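Local atomic coordinates of type III secretion system effector protein ExoU (Pseudomonas fluorescens, PDB entry 4QMK), a protein that is a type III secretion effector that probably acts as a patatin-like phospholipase and probably localises to the plasma membrane by binding phosphatidylinositol 4,5-bisphosphate. Residues Q536-K544 with L557-Q565; L38-I49 with M452-D463. All blocks are in the same frame, centred on the assembly; numbering follows the deposited sequence.

Contact 1. Residues Q536-K544 with L557-Q565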
loop_
_atom_site.group_PDB
_atom_site.type_symbol
_atom_site.label_atom_id
_atom_site.label_comp_id
_atom_site.label_asym_id
_atom_site.label_seq_id
_atom_site.Cartn_x
_atom_site.Cartn_y
_atom_site.Cartn_z
ATOM N N GLN A 536 -1.325 -1.307 23.227
ATOM C CA GLN A 536 -0.818 -0.273 22.325
ATOM C C GLN A 536 -1.776 0.920 22.271
ATOM O O GLN A 536 -1.345 2.055 22.391
ATOM C CB GLN A 536 -0.565 -0.850 20.918
ATOM C CG GLN A 536 0.743 -1.609 20.792
ATOM C CD GLN A 536 1.954 -0.681 20.926
ATOM O OE1 GLN A 536 1.949 0.445 20.418
ATOM N NE2 GLN A 536 2.990 -1.139 21.610
ATOM N N GLN A 537 -3.074 0.687 22.105
ATOM C CA GLN A 537 -4.015 1.835 22.060
ATOM C C GLN A 537 -3.928 2.641 23.348
ATOM O O GLN A 537 -3.970 3.875 23.326
ATOM C CB GLN A 537 -5.474 1.428 21.970
ATOM C CG GLN A 537 -5.901 0.532 20.851
ATOM C CD GLN A 537 -7.382 0.178 20.986
ATOM O OE1 GLN A 537 -7.751 -1.007 20.991
ATOM N NE2 GLN A 537 -8.228 1.198 21.147
ATOM N N LEU A 538 -3.871 1.930 24.473
ATOM C CA LEU A 538 -3.802 2.591 25.755
ATOM C C LEU A 538 -2.517 3.388 25.826
ATOM O O LEU A 538 -2.530 4.526 26.302
ATOM C CB LEU A 538 -3.900 1.609 26.913
ATOM C CG LEU A 538 -3.741 2.315 28.258
ATOM C CD1 LEU A 538 -4.826 3.337 28.534
ATOM C CD2 LEU A 538 -3.669 1.292 29.364
ATOM N N LEU A 539 -1.412 2.818 25.344
ATOM C CA LEU A 539 -0.141 3.590 25.340
ATOM C C LEU A 539 -0.232 4.853 24.513
ATOM O O LEU A 539 0.346 5.873 24.885
ATOM C CB LEU A 539 1.038 2.758 24.884
ATOM C CG LEU A 539 1.476 1.710 25.903
ATOM C CD1 LEU A 539 2.611 0.889 25.340
ATOM C CD2 LEU A 539 1.882 2.360 27.194
ATOM N N GLN A 540 -0.970 4.811 23.411
ATOM C CA GLN A 540 -1.144 6.044 22.603
ATOM C C GLN A 540 -1.874 7.108 23.407
ATOM O O GLN A 540 -1.429 8.246 23.475
ATOM C CB GLN A 540 -1.884 5.768 21.294
ATOM C CG GLN A 540 -1.147 4.815 20.348
ATOM C CD GLN A 540 0.316 5.216 20.123
ATOM O OE1 GLN A 540 0.644 6.408 20.026
ATOM N NE2 GLN A 540 1.203 4.222 20.066
ATOM N N VAL A 541 -2.982 6.717 24.038
ATOM C CA VAL A 541 -3.748 7.625 24.868
ATOM C C VAL A 541 -2.837 8.211 25.926
ATOM O O VAL A 541 -2.847 9.399 26.176
ATOM C CB VAL A 541 -4.901 6.910 25.610
ATOM C CG1 VAL A 541 -5.537 7.878 26.612
ATOM C CG2 VAL A 541 -5.940 6.371 24.639
ATOM N N GLY A 542 -2.056 7.349 26.562
ATOM C CA GLY A 542 -1.132 7.786 27.600
ATOM C C GLY A 542 -0.206 8.857 27.086
ATOM O O GLY A 542 0.010 9.857 27.758
ATOM N N THR A 543 0.307 8.664 25.863
ATOM C CA THR A 543 1.255 9.601 25.250
ATOM C C THR A 543 0.772 11.064 25.217
ATOM O O THR A 543 1.593 11.971 25.124
ATOM C CB THR A 543 1.670 9.147 23.843
ATOM O OG1 THR A 543 2.154 7.800 23.896
ATOM C CG2 THR A 543 2.776 10.041 23.302
ATOM N N LYS A 544 -0.535 11.296 25.342
ATOM C CA LYS A 544 -1.086 12.668 25.425
ATOM C C LYS A 544 -0.857 13.401 26.758
ATOM O O LYS A 544 -0.238 14.463 26.772
ATOM C CB LYS A 544 -2.575 12.678 25.089
ATOM C CG LYS A 544 -2.871 12.862 23.606
ATOM C CD LYS A 544 -2.258 11.794 22.715
ATOM C CE LYS A 544 -2.617 12.087 21.266
ATOM N NZ LYS A 544 -2.105 11.091 20.286
ATOM N N LEU A 557 1.213 3.646 34.006
ATOM C CA LEU A 557 1.029 4.126 32.662
ATOM C C LEU A 557 2.123 5.098 32.270
ATOM O O LEU A 557 2.717 4.972 31.222
ATOM C CB LEU A 557 -0.324 4.761 32.499
ATOM C CG LEU A 557 -0.655 5.211 31.064
ATOM C CD1 LEU A 557 -0.515 4.078 30.070
ATOM C CD2 LEU A 557 -2.045 5.806 31.013
ATOM N N THR A 558 2.386 6.071 33.118
ATOM C CA THR A 558 3.443 7.028 32.864
ATOM C C THR A 558 4.735 6.287 32.553
ATOM O O THR A 558 5.517 6.695 31.697
ATOM C CB THR A 558 3.683 7.873 34.129
ATOM O OG1 THR A 558 2.459 8.509 34.470
ATOM C CG2 THR A 558 4.753 8.908 33.944
ATOM N N SER A 559 4.972 5.209 33.300
ATOM C CA SER A 559 6.192 4.442 33.183
ATOM C C SER A 559 6.248 3.700 31.880
ATOM O O SER A 559 7.307 3.672 31.226
ATOM C CB SER A 559 6.271 3.453 34.293
ATOM O OG SER A 559 7.539 2.879 34.381
ATOM N N ALA A 560 5.119 3.109 31.511
ATOM C CA ALA A 560 5.016 2.320 30.316
ATOM C C ALA A 560 5.168 3.229 29.110
ATOM O O ALA A 560 5.770 2.837 28.122
ATOM C CB ALA A 560 3.679 1.642 30.272
ATOM N N VAL A 561 4.680 4.472 29.234
ATOM C CA VAL A 561 4.767 5.468 28.166
ATOM C C VAL A 561 6.211 5.879 27.942
ATOM O O VAL A 561 6.633 6.027 26.801
ATOM C CB VAL A 561 3.912 6.710 28.491
ATOM C CG1 VAL A 561 4.261 7.925 27.641
ATOM C CG2 VAL A 561 2.450 6.362 28.321
ATOM N N ALA A 562 6.946 6.114 29.033
ATOM C CA ALA A 562 8.371 6.415 28.957
ATOM C C ALA A 562 9.144 5.193 28.358
ATOM O O ALA A 562 10.067 5.353 27.579
ATOM C CB ALA A 562 8.909 6.772 30.329
ATOM N N GLU A 563 8.737 3.988 28.715
ATOM C CA GLU A 563 9.347 2.784 28.145
ATOM C C GLU A 563 9.051 2.671 26.631
ATOM O O GLU A 563 9.907 2.264 25.860
ATOM C CB GLU A 563 8.839 1.571 28.858
ATOM C CG GLU A 563 9.371 0.248 28.362
ATOM C CD GLU A 563 10.863 0.067 28.433
ATOM O OE1 GLU A 563 11.357 -0.749 27.618
ATOM O OE2 GLU A 563 11.526 0.704 29.264
ATOM N N MET A 564 7.857 3.087 26.227
ATOM C CA MET A 564 7.482 3.042 24.851
ATOM C C MET A 564 8.354 3.955 24.024
ATOM O O MET A 564 8.805 3.573 22.938
ATOM C CB MET A 564 6.031 3.458 24.641
ATOM C CG MET A 564 5.533 3.239 23.219
ATOM S SD MET A 564 3.952 4.045 22.865
ATOM C CE MET A 564 4.450 5.727 23.238
ATOM N N GLN A 565 8.558 5.173 24.529
ATOM C CA GLN A 565 9.334 6.181 23.855
ATOM C C GLN A 565 10.804 5.748 23.803
ATOM O O GLN A 565 11.480 5.894 22.785
ATOM C CB GLN A 565 9.070 7.540 24.511
ATOM C CG GLN A 565 7.657 8.046 24.164
ATOM C CD GLN A 565 7.095 9.206 25.024
ATOM O OE1 GLN A 565 7.609 9.538 26.105
ATOM N NE2 GLN A 565 5.973 9.788 24.552
#

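Contact 2. Residues L38-I49 with M452-D463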
loop_
_atom_site.group_PDB
_atom_site.type_symbol
_atom_site.label_atom_id
_atom_site.label_comp_id
_atom_site.label_asym_id
_atom_site.label_seq_id
_atom_site.Cartn_x
_atom_site.Cartn_y
_atom_site.Cartn_z
ATOM N N LEU A 38 17.349 -25.232 44.806
ATOM C CA LEU A 38 15.901 -25.096 44.890
ATOM C C LEU A 38 15.225 -25.840 43.727
ATOM O O LEU A 38 14.118 -26.361 43.874
ATOM C CB LEU A 38 15.507 -23.622 44.836
ATOM C CG LEU A 38 15.904 -22.743 46.020
ATOM C CD1 LEU A 38 15.423 -21.312 45.791
ATOM C CD2 LEU A 38 15.328 -23.286 47.309
ATOM N N VAL A 39 15.911 -25.878 42.581
ATOM C CA VAL A 39 15.404 -26.474 41.349
ATOM C C VAL A 39 16.579 -26.970 40.505
ATOM O O VAL A 39 17.623 -26.341 40.441
ATOM C CB VAL A 39 14.645 -25.402 40.545
ATOM C CG1 VAL A 39 14.313 -25.882 39.143
ATOM C CG2 VAL A 39 13.399 -24.995 41.305
ATOM N N LYS A 40 16.381 -28.108 39.852
ATOM C CA LYS A 40 17.422 -28.728 39.052
ATOM C C LYS A 40 17.008 -29.177 37.669
ATOM O O LYS A 40 16.006 -29.848 37.479
ATOM C CB LYS A 40 18.021 -29.909 39.806
ATOM C CG LYS A 40 18.863 -29.514 41.017
ATOM C CD LYS A 40 20.143 -28.762 40.625
ATOM C CE LYS A 40 21.286 -29.680 40.188
ATOM N NZ LYS A 40 21.892 -30.358 41.366
ATOM N N GLY A 41 17.824 -28.798 36.703
ATOM C CA GLY A 41 17.695 -29.231 35.323
ATOM C C GLY A 41 16.280 -29.364 34.846
ATOM O O GLY A 41 15.945 -30.301 34.169
ATOM N N VAL A 42 15.463 -28.374 35.133
ATOM C CA VAL A 42 14.117 -28.433 34.719
ATOM C C VAL A 42 14.000 -27.984 33.304
ATOM O O VAL A 42 14.513 -26.925 32.935
ATOM C CB VAL A 42 13.225 -27.565 35.589
ATOM C CG1 VAL A 42 11.880 -27.389 34.928
ATOM C CG2 VAL A 42 13.063 -28.211 36.942
ATOM N N GLY A 43 13.302 -28.796 32.510
ATOM C CA GLY A 43 12.992 -28.445 31.127
ATOM C C GLY A 43 14.116 -28.384 30.086
ATOM O O GLY A 43 15.271 -28.738 30.339
ATOM N N GLU A 44 13.755 -27.890 28.911
ATOM C CA GLU A 44 14.654 -27.864 27.751
ATOM C C GLU A 44 15.768 -26.822 27.869
ATOM O O GLU A 44 16.681 -26.781 27.033
ATOM C CB GLU A 44 13.855 -27.627 26.457
ATOM C CG GLU A 44 13.284 -26.233 26.327
ATOM C CD GLU A 44 12.571 -25.998 25.007
ATOM O OE1 GLU A 44 12.345 -26.960 24.211
ATOM O OE2 GLU A 44 12.247 -24.817 24.769
ATOM N N ARG A 45 15.672 -25.961 28.881
ATOM C CA ARG A 45 16.730 -25.024 29.180
ATOM C C ARG A 45 17.517 -25.452 30.386
ATOM O O ARG A 45 18.449 -24.731 30.829
ATOM C CB ARG A 45 16.149 -23.646 29.290
ATOM C CG ARG A 45 15.592 -23.273 27.904
ATOM C CD ARG A 45 15.372 -21.827 27.718
ATOM N NE ARG A 45 16.564 -21.123 28.104
ATOM C CZ ARG A 45 16.676 -19.815 28.017
ATOM N NH1 ARG A 45 15.686 -19.136 27.452
ATOM N NH2 ARG A 45 17.776 -19.194 28.444
ATOM N N ASN A 46 17.182 -26.658 30.866
ATOM C CA ASN A 46 17.826 -27.249 31.992
ATOM C C ASN A 46 17.963 -26.215 33.105
ATOM O O ASN A 46 19.053 -25.977 33.592
ATOM C CB ASN A 46 19.184 -27.736 31.592
ATOM C CG ASN A 46 19.136 -28.752 30.476
ATOM O OD1 ASN A 46 18.930 -29.935 30.718
ATOM N ND2 ASN A 46 19.392 -28.316 29.268
ATOM N N LEU A 47 16.855 -25.605 33.494
ATOM C CA LEU A 47 16.913 -24.526 34.403
ATOM C C LEU A 47 17.179 -25.005 35.808
ATOM O O LEU A 47 16.460 -25.880 36.285
ATOM C CB LEU A 47 15.594 -23.788 34.389
ATOM C CG LEU A 47 15.434 -22.733 35.482
ATOM C CD1 LEU A 47 16.312 -21.553 35.141
ATOM C CD2 LEU A 47 13.990 -22.293 35.539
ATOM N N SER A 48 18.173 -24.403 36.473
ATOM C CA SER A 48 18.468 -24.693 37.854
ATOM C C SER A 48 18.576 -23.390 38.648
ATOM O O SER A 48 19.015 -22.356 38.129
ATOM C CB SER A 48 19.781 -25.434 37.989
ATOM O OG SER A 48 19.766 -26.720 37.380
ATOM N N ILE A 49 18.191 -23.456 39.914
ATOM C CA ILE A 49 18.196 -22.319 40.771
ATOM C C ILE A 49 18.766 -22.692 42.118
ATOM O O ILE A 49 18.258 -23.634 42.749
ATOM C CB ILE A 49 16.788 -21.820 41.013
ATOM C CG1 ILE A 49 16.111 -21.481 39.703
ATOM C CG2 ILE A 49 16.829 -20.566 41.889
ATOM C CD1 ILE A 49 14.684 -20.978 39.874
ATOM N N MET A 452 8.566 -19.982 31.436
ATOM C CA MET A 452 9.681 -20.418 32.276
ATOM C C MET A 452 9.234 -20.497 33.715
ATOM O O MET A 452 9.577 -21.448 34.406
ATOM C CB MET A 452 10.919 -19.505 32.072
ATOM C CG MET A 452 12.099 -19.748 32.988
ATOM S SD MET A 452 13.599 -18.843 32.504
ATOM C CE MET A 452 14.063 -19.840 31.086
ATOM N N LEU A 453 8.443 -19.527 34.164
ATOM C CA LEU A 453 7.962 -19.547 35.547
ATOM C C LEU A 453 7.045 -20.705 35.810
ATOM O O LEU A 453 7.133 -21.336 36.875
ATOM C CB LEU A 453 7.266 -18.245 35.894
ATOM C CG LEU A 453 6.799 -18.027 37.328
ATOM C CD1 LEU A 453 7.949 -18.153 38.285
ATOM C CD2 LEU A 453 6.218 -16.638 37.426
ATOM N N ALA A 454 6.176 -21.013 34.851
ATOM C CA ALA A 454 5.310 -22.187 34.997
ATOM C C ALA A 454 6.135 -23.479 35.158
ATOM O O ALA A 454 5.724 -24.377 35.902
ATOM C CB ALA A 454 4.361 -22.308 33.818
ATOM N N SER A 455 7.280 -23.570 34.468
ATOM C CA SER A 455 8.164 -24.740 34.555
ATOM C C SER A 455 8.605 -25.082 35.951
ATOM O O SER A 455 8.775 -26.257 36.270
ATOM C CB SER A 455 9.483 -24.492 33.826
ATOM O OG SER A 455 9.265 -23.971 32.563
ATOM N N VAL A 456 8.863 -24.057 36.753
ATOM C CA VAL A 456 9.454 -24.244 38.072
ATOM C C VAL A 456 8.537 -23.923 39.207
ATOM O O VAL A 456 8.936 -23.904 40.361
ATOM C CB VAL A 456 10.675 -23.338 38.221
ATOM C CG1 VAL A 456 11.734 -23.717 37.204
ATOM C CG2 VAL A 456 10.307 -21.875 38.051
ATOM N N GLN A 457 7.292 -23.696 38.877
ATOM C CA GLN A 457 6.313 -23.246 39.836
ATOM C C GLN A 457 6.123 -24.181 40.990
ATOM O O GLN A 457 6.033 -23.708 42.146
ATOM C CB GLN A 457 4.989 -23.030 39.110
ATOM C CG GLN A 457 3.923 -22.316 39.893
ATOM C CD GLN A 457 2.547 -22.464 39.267
ATOM O OE1 GLN A 457 2.427 -22.655 38.056
ATOM N NE2 GLN A 457 1.501 -22.355 40.081
ATOM N N VAL A 458 6.068 -25.495 40.720
ATOM C CA VAL A 458 5.754 -26.414 41.824
ATOM C C VAL A 458 6.899 -26.469 42.797
ATOM O O VAL A 458 6.683 -26.368 44.000
ATOM C CB VAL A 458 5.284 -27.848 41.418
ATOM C CG1 VAL A 458 4.367 -27.803 40.190
ATOM C CG2 VAL A 458 6.446 -28.796 41.198
ATOM N N ASP A 459 8.119 -26.552 42.287
ATOM C CA ASP A 459 9.307 -26.595 43.154
ATOM C C ASP A 459 9.446 -25.304 43.979
ATOM O O ASP A 459 9.753 -25.336 45.169
ATOM C CB ASP A 459 10.574 -26.795 42.310
ATOM C CG ASP A 459 10.570 -28.102 41.513
ATOM O OD1 ASP A 459 10.339 -29.163 42.118
ATOM O OD2 ASP A 459 10.853 -28.081 40.287
ATOM N N LEU A 460 9.176 -24.175 43.338
ATOM C CA LEU A 460 9.288 -22.882 44.016
ATOM C C LEU A 460 8.223 -22.610 45.056
ATOM O O LEU A 460 8.499 -21.902 46.036
ATOM C CB LEU A 460 9.303 -21.750 43.003
ATOM C CG LEU A 460 10.627 -21.649 42.240
ATOM C CD1 LEU A 460 10.583 -20.433 41.376
ATOM C CD2 LEU A 460 11.762 -21.547 43.229
ATOM N N GLN A 461 7.023 -23.181 44.847
ATOM C CA GLN A 461 5.921 -23.116 45.841
ATOM C C GLN A 461 6.335 -23.646 47.175
ATOM O O GLN A 461 5.813 -23.221 48.188
ATOM C CB GLN A 461 4.708 -23.964 45.410
ATOM C CG GLN A 461 3.629 -23.215 44.670
ATOM C CD GLN A 461 3.009 -22.122 45.520
ATOM O OE1 GLN A 461 2.691 -22.325 46.711
ATOM N NE2 GLN A 461 2.829 -20.953 44.927
ATOM N N ASN A 462 7.238 -24.619 47.176
ATOM C CA ASN A 462 7.714 -25.240 48.419
ATOM C C ASN A 462 8.716 -24.389 49.189
ATOM O O ASN A 462 9.199 -24.804 50.226
ATOM C CB ASN A 462 8.328 -26.616 48.134
ATOM C CG ASN A 462 7.360 -27.547 47.445
ATOM O OD1 ASN A 462 6.167 -27.546 47.738
ATOM N ND2 ASN A 462 7.868 -28.347 46.509
ATOM N N ASP A 463 9.035 -23.211 48.677
ATOM C CA ASP A 463 9.911 -22.291 49.372
ATOM C C ASP A 463 9.091 -21.055 49.720
ATOM O O ASP A 463 8.310 -20.607 48.884
ATOM C CB ASP A 463 11.030 -21.899 48.446
ATOM C CG ASP A 463 12.058 -21.031 49.135
ATOM O OD1 ASP A 463 12.717 -21.545 50.077
ATOM O OD2 ASP A 463 12.219 -19.857 48.730
#

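Contact 1. Residues Q536-K544 with L557-Q565
The first torsion of L539 (-72°) sets its CG beside the backbone N and anti to the carbonyl carbon, and this swings the isobutyl group into the neighbouring helix, while M564 runs out extended to its sulfur and then bends at chi3 (58°), carrying CE round toward T543. The result is a knob-into-hole packing of two helices crossing nearly at right angles: L539 is the knob, and L557, A560, V561 and M564 frame the hole. The axes cross at 97° and approach to 9.2 Å. Such a steep crossing confines the contact to a compact patch, which here joins most of the short helix 533-544 to the first turns of helix 555-585.

Within the hole, L539 CD2 comes down on A560 CB at 3.6 Å, whereas its CB is flanked by M564 SD at 3.8 Å. L557 reaches back from another side: its CD1 lies 4.1 Å from L538 CG, and CD2 comes over the bare backbone of G542. The same glycine receives V561, whose CG2 sits 3.8 Å from G542 C, a methyl group pressed against main chain. Farther along, Q540 crosses the sulfur end of M564 at about a right angle, and the CG2 methyl of T543 meets the amide end of Q565. No hydrogen bond spans the two segments, so apolar packing carries the contact. Nearby, N528 ND2 donates to A560 O, and the side chains of L539 and M564 also rest on this loop residue, while L483 and I487 of helix 464-491 pack against L538. The T543 hydroxyl bonds back to its own helix: OG1 donates to L539 O over 2.8 Å, on the opposite face of the carbonyl plane from T543 N, which donates to the same oxygen.

Contact 2. Residues L38-I49 with M452-D463
One face of the R45 guanidinium carries the M452 methyl: CE lies 3.9 Å above the plane, displaced toward the rim of the group, and the two side chains cross at about a right angle. Its nitrogens are held by other residues, with R45 NE donating to S62 O and NH1 making a weak hydrogen bond to L327 O, which would limit how far the plane can rotate. This pair stands at one end of a helix-on-sheet contact, in which helix 450-461 lies against a beta hairpin formed by strands 36-42 and 47-51 of a four-stranded antiparallel sheet. Strand 47-49 and helix 452-461 run at 40° to each other, with axes 10.2 Å apart.

The hairpin turns through a type I turn from G43 to N46, flanked by G1 bulges; a classic bulge sets L38 and V39 together against I49, whose O accepts from both backbone nitrogens. V39, V42, L47 and I49 direct their side chains to the helix. V39 splits its two methyls: CG1, anti to the backbone N (chi1 170°), meets V456 CG1 at 3.9 Å, while CG2 touches D459 CB at 3.5 Å. V42 slides past D459 in the opposite direction and brings CG1 to 3.6 Å from S455 O. L47 CD2 rests on M452 CG at 4.1 Å, and L47 also packs on V59 and V61 of strand 57-61, the next strand in the sheet.

S455 OG bonds back to Q451 O of its own helix, so its polar end is satisfied without the hairpin. At the far end, D463 caps the next helix through OD2 to G466 N and pairs with R51 through OD1, an oxygen that lies 4.2 Å from L38 CD2.

Overall arrangement
The two contacts lie about 34 Å apart between centres, with nearest atoms about 19 Å apart, so neither touches the other. Contact 2 is long-range in sequence, bringing the N-terminal hairpin onto helix 450-461 across some four hundred residues that include the patatin-like phospholipase region. Contact 1 follows later along the chain and is local, with only twelve residues between its segments. Long helix 464-491 links them: it begins just after contact 2 and, farther along, packs against L538 of contact 1. One contact thus ties the two ends of a long excursion, and the other packs together two helices that follow closely in the chain, 533-544 and 555-585.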